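Tartronic semialdehyde reductase (Salmonella typhimurium, PDB 1YB4) reduces tartronate semialdehyde (2-hydroxy-3-oxopropanoate) to (R)-glycerate, probably with either NADH or NADPH as the hydride donor. Local coordinates at residues A120-G125 with L134-G139; I61-V66 with T91-S96; A115-A120 with G163-G168. All coordinates share one frame; numbering follows the deposited sequence.

Contact 1: residues A120-G125 with L134-G139; sequences APVSGG and LSIMVG
In the antiparallel pairing of strands 115-123 and 134-139, joined by helix 125-131 in a Rossmann-type nucleotide-binding sheet, Val-122 and Ser-123 face Ile-136 and Ser-135. It is the one antiparallel step in the sheet, after five parallel strands. Ser-123 and Ser-135 form the hydrogen-bonded pair: Ser-135 N reaches Ser-123 O at 3.0 Å with an almost straight N-H...O angle of 175°, and Ser-123 N returns to Ser-135 O at 3.1 Å. Val-122 and Ile-136 are the non-hydrogen-bonded pair beside it. Beyond them the ladder slackens, because Pro-121 has no N-H to offer; only a weak bond from Met-137 N to Pro-121 O, 3.3 Å long, remains. The carbonyl of Met-137 meets carbon instead, with Ala-120 CA 3.1 Å from Met-137 O in a CA-H...O contact.

Two apolar contacts lie on the face that carries Val-122 and Ile-136. With CG1 of Val-122 between the backbone N and the carbonyl carbon (chi1 61°), CG2 is left anti to the N and passes obliquely across Leu-134, 3.2 Å from Leu-134 CB and close to both delta methyls. Farther along, Ala-120 CB rests against Val-138 CG2 at 3.5 Å, and Phe-152 of helix 142-155 touches both of these residues and Ile-136. The opposite face, with the two serines, looks toward helix 167-195. From it comes Lys-172, predicted to be the active-site lysine, whose NZ is hydrogen-bonded to Val-122 O and whose side chain touches Pro-121 and Ser-123; the ladder thus borders the probable catalytic site. At the far end Gly-125 O comes 3.9 Å from Leu-134 CD2.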
loop_
_atom_site.group_PDB
_atom_site.type_symbol
_atom_site.label_atom_id
_atom_site.label_comp_id
_atom_site.label_asym_id
_atom_site.label_seq_id
_atom_site.Cartn_x
_atom_site.Cartn_y
_atom_site.Cartn_z
ATOM N N ALA A 120 30.988 -7.906 -4.700
ATOM C CA ALA A 120 30.397 -8.478 -5.889
ATOM C C ALA A 120 29.272 -9.461 -5.562
ATOM O O ALA A 120 29.419 -10.684 -5.730
ATOM C CB ALA A 120 31.477 -9.159 -6.729
ATOM N N PRO A 121 28.137 -8.940 -5.062
ATOM C CA PRO A 121 27.007 -9.812 -4.738
ATOM C C PRO A 121 26.677 -10.651 -5.970
ATOM O O PRO A 121 26.987 -10.253 -7.101
ATOM C CB PRO A 121 25.893 -8.826 -4.385
ATOM C CG PRO A 121 26.319 -7.525 -5.053
ATOM C CD PRO A 121 27.802 -7.526 -4.821
ATOM N N VAL A 122 26.053 -11.807 -5.759
ATOM C CA VAL A 122 25.716 -12.675 -6.874
ATOM C C VAL A 122 24.248 -13.086 -6.878
ATOM O O VAL A 122 23.568 -13.011 -5.859
ATOM C CB VAL A 122 26.586 -13.951 -6.841
ATOM C CG1 VAL A 122 26.346 -14.711 -5.568
ATOM C CG2 VAL A 122 26.258 -14.823 -8.009
ATOM N N SER A 123 23.757 -13.498 -8.038
ATOM C CA SER A 123 22.387 -13.981 -8.146
ATOM C C SER A 123 22.375 -15.160 -9.112
ATOM O O SER A 123 23.120 -15.172 -10.091
ATOM C CB SER A 123 21.430 -12.864 -8.605
ATOM O OG SER A 123 21.918 -12.135 -9.717
ATOM N N GLY A 124 21.556 -16.163 -8.814
ATOM C CA GLY A 124 21.466 -17.336 -9.662
ATOM C C GLY A 124 21.153 -18.568 -8.832
ATOM O O GLY A 124 20.723 -19.601 -9.350
ATOM N N GLY A 125 21.387 -18.459 -7.529
ATOM C CA GLY A 125 21.118 -19.562 -6.626
ATOM C C GLY A 125 22.038 -20.761 -6.761
ATOM O O GLY A 125 22.975 -20.782 -7.566
ATOM N N LEU A 134 26.541 -17.897 -12.673
ATOM C CA LEU A 134 26.016 -16.853 -11.813
ATOM C C LEU A 134 26.099 -15.485 -12.492
ATOM O O LEU A 134 26.929 -15.263 -13.383
ATOM C CB LEU A 134 26.828 -16.775 -10.529
ATOM C CG LEU A 134 26.814 -17.959 -9.574
ATOM C CD1 LEU A 134 27.998 -17.834 -8.582
ATOM C CD2 LEU A 134 25.460 -18.003 -8.858
ATOM N N SER A 135 25.223 -14.577 -12.078
ATOM C CA SER A 135 25.279 -13.212 -12.576
ATOM C C SER A 135 26.048 -12.517 -11.451
ATOM O O SER A 135 25.792 -12.781 -10.272
ATOM C CB SER A 135 23.880 -12.620 -12.747
ATOM O OG SER A 135 23.231 -13.250 -13.833
ATOM N N ILE A 136 27.004 -11.660 -11.810
ATOM C CA ILE A 136 27.826 -10.988 -10.818
ATOM C C ILE A 136 27.911 -9.472 -11.015
ATOM O O ILE A 136 28.408 -8.995 -12.041
ATOM C CB ILE A 136 29.239 -11.595 -10.842
ATOM C CG1 ILE A 136 29.151 -13.112 -10.639
ATOM C CG2 ILE A 136 30.086 -10.977 -9.780
ATOM C CD1 ILE A 136 30.478 -13.851 -10.853
HETATM N N MSE A 137 27.420 -8.711 -10.038
HETATM C CA MSE A 137 27.467 -7.254 -10.120
HETATM C C MSE A 137 28.574 -6.816 -9.176
HETATM O O MSE A 137 28.583 -7.187 -8.007
HETATM C CB MSE A 137 26.116 -6.657 -9.736
HETATM C CG MSE A 137 25.097 -7.707 -9.371
HETATM SE SE MSE A 137 23.306 -7.321 -9.969
HETATM C CE MSE A 137 22.546 -9.104 -9.804
ATOM N N VAL A 138 29.498 -6.009 -9.688
ATOM C CA VAL A 138 30.669 -5.609 -8.924
ATOM C C VAL A 138 30.923 -4.134 -8.649
ATOM O O VAL A 138 30.863 -3.293 -9.552
ATOM C CB VAL A 138 31.957 -6.155 -9.611
ATOM C CG1 VAL A 138 33.175 -5.885 -8.741
ATOM C CG2 VAL A 138 31.815 -7.642 -9.904
ATOM N N GLY A 139 31.264 -3.838 -7.400
ATOM C CA GLY A 139 31.581 -2.475 -7.023
ATOM C C GLY A 139 33.056 -2.409 -6.663
ATOM O O GLY A 139 33.543 -3.226 -5.873
#

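Contact 2: residues I61-V66 with T91-S96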
loop_
_atom_site.group_PDB
_atom_site.type_symbol
_atom_site.label_atom_id
_atom_site.label_comp_id
_atom_site.label_asym_id
_atom_site.label_seq_id
_atom_site.Cartn_x
_atom_site.Cartn_y
_atom_site.Cartn_z
ATOM N N ILE A 61 44.051 -13.166 -2.877
ATOM C CA ILE A 61 42.672 -12.811 -3.177
ATOM C C ILE A 61 41.805 -13.682 -2.261
ATOM O O ILE A 61 41.888 -14.916 -2.287
ATOM C CB ILE A 61 42.335 -13.077 -4.661
ATOM C CG1 ILE A 61 43.166 -12.149 -5.555
ATOM C CG2 ILE A 61 40.857 -12.825 -4.919
ATOM C CD1 ILE A 61 42.997 -12.402 -7.054
ATOM N N ILE A 62 41.005 -13.028 -1.425
ATOM C CA ILE A 62 40.139 -13.722 -0.472
ATOM C C ILE A 62 38.645 -13.565 -0.796
ATOM O O ILE A 62 38.124 -12.451 -0.840
ATOM C CB ILE A 62 40.368 -13.195 0.972
ATOM C CG1 ILE A 62 41.804 -13.471 1.431
ATOM C CG2 ILE A 62 39.373 -13.839 1.923
ATOM C CD1 ILE A 62 42.831 -12.512 0.868
ATOM N N PHE A 63 37.969 -14.692 -1.007
ATOM C CA PHE A 63 36.539 -14.730 -1.315
ATOM C C PHE A 63 35.738 -14.983 -0.051
ATOM O O PHE A 63 36.026 -15.923 0.691
ATOM C CB PHE A 63 36.244 -15.856 -2.305
ATOM C CG PHE A 63 36.725 -15.575 -3.685
ATOM C CD1 PHE A 63 35.953 -14.818 -4.558
ATOM C CD2 PHE A 63 37.989 -15.998 -4.098
ATOM C CE1 PHE A 63 36.435 -14.479 -5.823
ATOM C CE2 PHE A 63 38.481 -15.665 -5.359
ATOM C CZ PHE A 63 37.706 -14.903 -6.225
ATOM N N ILE A 64 34.723 -14.156 0.179
ATOM C CA ILE A 64 33.857 -14.305 1.339
ATOM C C ILE A 64 32.410 -14.599 0.927
ATOM O O ILE A 64 31.802 -13.813 0.206
ATOM C CB ILE A 64 33.867 -13.021 2.192
ATOM C CG1 ILE A 64 35.275 -12.779 2.734
ATOM C CG2 ILE A 64 32.822 -13.116 3.319
ATOM C CD1 ILE A 64 35.411 -11.474 3.469
HETATM N N MSE A 65 31.872 -15.740 1.358
HETATM C CA MSE A 65 30.483 -16.080 1.054
HETATM C C MSE A 65 29.767 -16.509 2.326
HETATM O O MSE A 65 29.523 -17.698 2.563
HETATM C CB MSE A 65 30.373 -17.187 0.002
HETATM C CG MSE A 65 28.921 -17.509 -0.419
HETATM SE SE MSE A 65 27.957 -16.125 -1.449
HETATM C CE MSE A 65 26.949 -15.277 -0.040
ATOM N N VAL A 66 29.435 -15.501 3.130
ATOM C CA VAL A 66 28.745 -15.651 4.403
ATOM C C VAL A 66 27.300 -15.112 4.234
ATOM O O VAL A 66 27.030 -14.332 3.321
ATOM C CB VAL A 66 29.522 -14.866 5.484
ATOM C CG1 VAL A 66 29.130 -13.426 5.447
ATOM C CG2 VAL A 66 29.304 -15.468 6.853
ATOM N N THR A 91 43.708 -8.501 -1.906
ATOM C CA THR A 91 42.432 -8.153 -2.500
ATOM C C THR A 91 41.384 -9.032 -1.826
ATOM O O THR A 91 41.489 -10.264 -1.815
ATOM C CB THR A 91 42.419 -8.416 -4.028
ATOM O OG1 THR A 91 43.577 -7.818 -4.626
ATOM C CG2 THR A 91 41.182 -7.804 -4.659
ATOM N N ILE A 92 40.384 -8.375 -1.251
ATOM C CA ILE A 92 39.297 -9.046 -0.566
ATOM C C ILE A 92 38.033 -8.832 -1.392
ATOM O O ILE A 92 37.706 -7.704 -1.773
ATOM C CB ILE A 92 39.119 -8.464 0.852
ATOM C CG1 ILE A 92 38.006 -9.196 1.590
ATOM C CG2 ILE A 92 38.851 -6.986 0.775
ATOM C CD1 ILE A 92 38.436 -10.552 2.080
ATOM N N VAL A 93 37.340 -9.921 -1.696
ATOM C CA VAL A 93 36.124 -9.821 -2.476
ATOM C C VAL A 93 34.955 -10.495 -1.763
ATOM O O VAL A 93 34.936 -11.711 -1.547
ATOM C CB VAL A 93 36.303 -10.428 -3.897
ATOM C CG1 VAL A 93 37.620 -9.970 -4.491
ATOM C CG2 VAL A 93 36.259 -11.915 -3.844
ATOM N N ASP A 94 33.986 -9.673 -1.379
ATOM C CA ASP A 94 32.803 -10.159 -0.699
ATOM C C ASP A 94 31.744 -10.396 -1.746
ATOM O O ASP A 94 31.373 -9.487 -2.503
ATOM C CB ASP A 94 32.303 -9.140 0.325
ATOM C CG ASP A 94 31.143 -9.664 1.131
ATOM O OD1 ASP A 94 31.073 -10.904 1.322
ATOM O OD2 ASP A 94 30.315 -8.839 1.579
HETATM N N MSE A 95 31.265 -11.629 -1.795
HETATM C CA MSE A 95 30.253 -11.989 -2.760
HETATM C C MSE A 95 28.908 -12.241 -2.104
HETATM O O MSE A 95 27.963 -12.697 -2.755
HETATM C CB MSE A 95 30.731 -13.187 -3.571
HETATM C CG MSE A 95 31.955 -12.833 -4.407
HETATM SE SE MSE A 95 32.538 -14.201 -5.635
HETATM C CE MSE A 95 31.348 -13.834 -7.131
ATOM N N SER A 96 28.828 -11.908 -0.815
ATOM C CA SER A 96 27.596 -12.046 -0.048
ATOM C C SER A 96 26.674 -10.904 -0.448
ATOM O O SER A 96 27.122 -9.912 -1.025
ATOM C CB SER A 96 27.855 -11.905 1.456
ATOM O OG SER A 96 28.928 -12.704 1.913
#
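The ring of Phe-63 has the selenium of Met-95 at its edge, near the ring plane: a Met-aromatic contact, with SE 4.8 Å from the ring centroid and 75° off its normal. Leu-151 of helix 142-155 and Leu-6 of strand 5-8 also touch the Phe-63 side chain. These residues belong to the beta-alpha-beta crossover of the Rossmann fold, in which helix 69-77 links parallel strands 61-64 and 90-94. The ladder has the parallel pattern: Ile-62 bonds through N to Thr-91 O and through O to Val-93 N, and Ile-64 likewise to Val-93 O and Met-95 N. On the sheet face away from Phe-63, Ile-92 CG1 stands anti to the backbone N (chi1 -178°), which carries CD1 over to the neighbouring strand. There it is flanked by Ile-62 CG2 at 3.4 Å and Ile-64 CD1 at 3.5 Å. Where the strands end, Ser-96 OG lies 2.9 Å from both Val-66 O and Asp-94 OD1, two acceptors competing for one proton. Beside it, the bent selenomethionine Met-65 puts its CE 3.3 Å from Ser-96 CA.

Contact 3: residues A115-A120 with G163-G168; sequences ADYLDA and GGNGDG
Asn-165 sets its amide against the edge of the Tyr-117 ring, with ND2 3.6 Å from Tyr-117 CD2 and the two planes 87° apart. The contact joins strand 115-123 of the Rossmann-type sheet to the turn that leads into helix 167-195, the long helix bearing the predicted active-site Lys-172. Both hydrogens of the amide nitrogen are used, each partner lying near the amide plane. One goes to Tyr-117 O, 2.7 Å from ND2 and approached from above its carbonyl plane; the other goes to Asp-119 OD1 at 3.1 Å, met nearly end-on. A water that accepts from Tyr-117 N lies 2.7 Å from Asn-165 OD1, to which it can donate.

Asp-119 carries the rest. Its CG sits between the backbone N and the carbonyl carbon (chi1 50°), the crowded position, and the carboxylate reaches over the helix start. OD1 takes a second bond, from Gly-166 N at 2.8 Å, whose donor comes from above the carboxylate plane. OD2 is hydrogen-bonded to Gln-169 N and also takes a weak, bent bond from Gly-168 N. Gly-166 is the N-cap residue, and its phi of 112° belongs to the type II turn from Gly-164 to Asp-167, closed by Asp-167 N to Gly-164 O. Gly-168, lacking a side chain, lets the helix come close to the strand at Asp-119.

One carboxylate therefore gathers backbone N-H groups at the first turn of a helix. The positive end of the helix dipole would be expected to stabilise its negative charge, and that charge in turn the helix start.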
loop_
_atom_site.group_PDB
_atom_site.type_symbol
_atom_site.label_atom_id
_atom_site.label_comp_id
_atom_site.label_asym_id
_atom_site.label_seq_id
_atom_site.Cartn_x
_atom_site.Cartn_y
_atom_site.Cartn_z
ATOM N N ALA A 115 44.635 -2.867 1.486
ATOM C CA ALA A 115 44.084 -3.910 0.635
ATOM C C ALA A 115 42.971 -3.366 -0.248
ATOM O O ALA A 115 42.365 -2.344 0.064
ATOM C CB ALA A 115 43.561 -5.054 1.494
ATOM N N ASP A 116 42.725 -4.042 -1.364
ATOM C CA ASP A 116 41.657 -3.642 -2.268
ATOM C C ASP A 116 40.399 -4.425 -1.879
ATOM O O ASP A 116 40.485 -5.511 -1.293
ATOM C CB ASP A 116 42.042 -3.929 -3.718
ATOM C CG ASP A 116 43.097 -2.971 -4.240
ATOM O OD1 ASP A 116 42.896 -1.741 -4.125
ATOM O OD2 ASP A 116 44.121 -3.444 -4.770
ATOM N N TYR A 117 39.236 -3.863 -2.203
ATOM C CA TYR A 117 37.953 -4.470 -1.870
ATOM C C TYR A 117 36.999 -4.420 -3.047
ATOM O O TYR A 117 36.830 -3.382 -3.687
ATOM C CB TYR A 117 37.328 -3.715 -0.691
ATOM C CG TYR A 117 36.095 -4.346 -0.071
ATOM C CD1 TYR A 117 36.146 -4.890 1.216
ATOM C CD2 TYR A 117 34.877 -4.384 -0.753
ATOM C CE1 TYR A 117 35.016 -5.453 1.816
ATOM C CE2 TYR A 117 33.744 -4.950 -0.166
ATOM C CZ TYR A 117 33.823 -5.480 1.118
ATOM O OH TYR A 117 32.710 -6.029 1.709
ATOM N N LEU A 118 36.392 -5.557 -3.342
ATOM C CA LEU A 118 35.406 -5.622 -4.403
ATOM C C LEU A 118 34.164 -6.205 -3.761
ATOM O O LEU A 118 34.245 -7.258 -3.131
ATOM C CB LEU A 118 35.828 -6.562 -5.540
ATOM C CG LEU A 118 36.941 -6.253 -6.540
ATOM C CD1 LEU A 118 36.900 -7.319 -7.638
ATOM C CD2 LEU A 118 36.771 -4.852 -7.129
ATOM N N ASP A 119 33.031 -5.519 -3.864
ATOM C CA ASP A 119 31.807 -6.096 -3.335
ATOM C C ASP A 119 31.152 -6.597 -4.607
ATOM O O ASP A 119 30.850 -5.827 -5.514
ATOM C CB ASP A 119 30.923 -5.066 -2.612
ATOM C CG ASP A 119 30.671 -3.805 -3.429
ATOM O OD1 ASP A 119 31.606 -2.999 -3.610
ATOM O OD2 ASP A 119 29.527 -3.611 -3.881
ATOM N N ALA A 120 30.988 -7.906 -4.700
ATOM C CA ALA A 120 30.397 -8.478 -5.889
ATOM C C ALA A 120 29.272 -9.461 -5.562
ATOM O O ALA A 120 29.419 -10.684 -5.730
ATOM C CB ALA A 120 31.477 -9.159 -6.729
ATOM N N GLY A 163 30.162 -0.023 -10.609
ATOM C CA GLY A 163 30.716 1.252 -10.197
ATOM C C GLY A 163 31.690 1.037 -9.058
ATOM O O GLY A 163 32.318 -0.016 -8.963
ATOM N N GLY A 164 31.809 2.032 -8.186
ATOM C CA GLY A 164 32.712 1.931 -7.062
ATOM C C GLY A 164 32.133 1.108 -5.934
ATOM O O GLY A 164 30.964 0.726 -5.981
ATOM N N ASN A 165 32.956 0.847 -4.919
ATOM C CA ASN A 165 32.570 0.060 -3.746
ATOM C C ASN A 165 31.214 0.422 -3.162
ATOM O O ASN A 165 30.990 1.556 -2.738
ATOM C CB ASN A 165 33.648 0.181 -2.664
ATOM C CG ASN A 165 34.799 -0.797 -2.877
ATOM O OD1 ASN A 165 35.950 -0.498 -2.556
ATOM N ND2 ASN A 165 34.488 -1.984 -3.408
ATOM N N GLY A 166 30.318 -0.561 -3.136
ATOM C CA GLY A 166 28.980 -0.345 -2.618
ATOM C C GLY A 166 27.941 -0.432 -3.723
ATOM O O GLY A 166 26.792 -0.809 -3.486
ATOM N N ASP A 167 28.346 -0.089 -4.941
ATOM C CA ASP A 167 27.437 -0.131 -6.083
ATOM C C ASP A 167 27.113 -1.563 -6.466
ATOM O O ASP A 167 26.123 -1.823 -7.145
ATOM C CB ASP A 167 28.047 0.590 -7.286
ATOM C CG ASP A 167 28.121 2.095 -7.090
ATOM O OD1 ASP A 167 27.842 2.573 -5.963
ATOM O OD2 ASP A 167 28.471 2.797 -8.067
ATOM N N GLY A 168 27.962 -2.489 -6.043
ATOM C CA GLY A 168 27.720 -3.886 -6.349
ATOM C C GLY A 168 26.507 -4.311 -5.554
ATOM O O GLY A 168 25.545 -4.866 -6.092
HETATM O O HOH W 1 38.551 -1.048 -2.792
#

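Overall arrangement
From the N terminus, contact 2 closes first: strand 61-64 is joined to strand 90-94 by way of helix 69-77. The chain then passes helix 100-111 and enters strand 115-123, which serves both remaining contacts. Contact 1 closes a short loop from 120-125 to 134-139 around helix 125-131, and is nested inside the longer loop that contact 3 closes when the chain reaches 163-168; the two share Ala-120. Contact 2 lies in series before both, but its strand 90-94 neighbours strand 115-123, and Asp-94 O probably bonds Ala-120 N. Together the three contacts tie the parallel part of the sheet to antiparallel strand 134-139 and to helix 167-195.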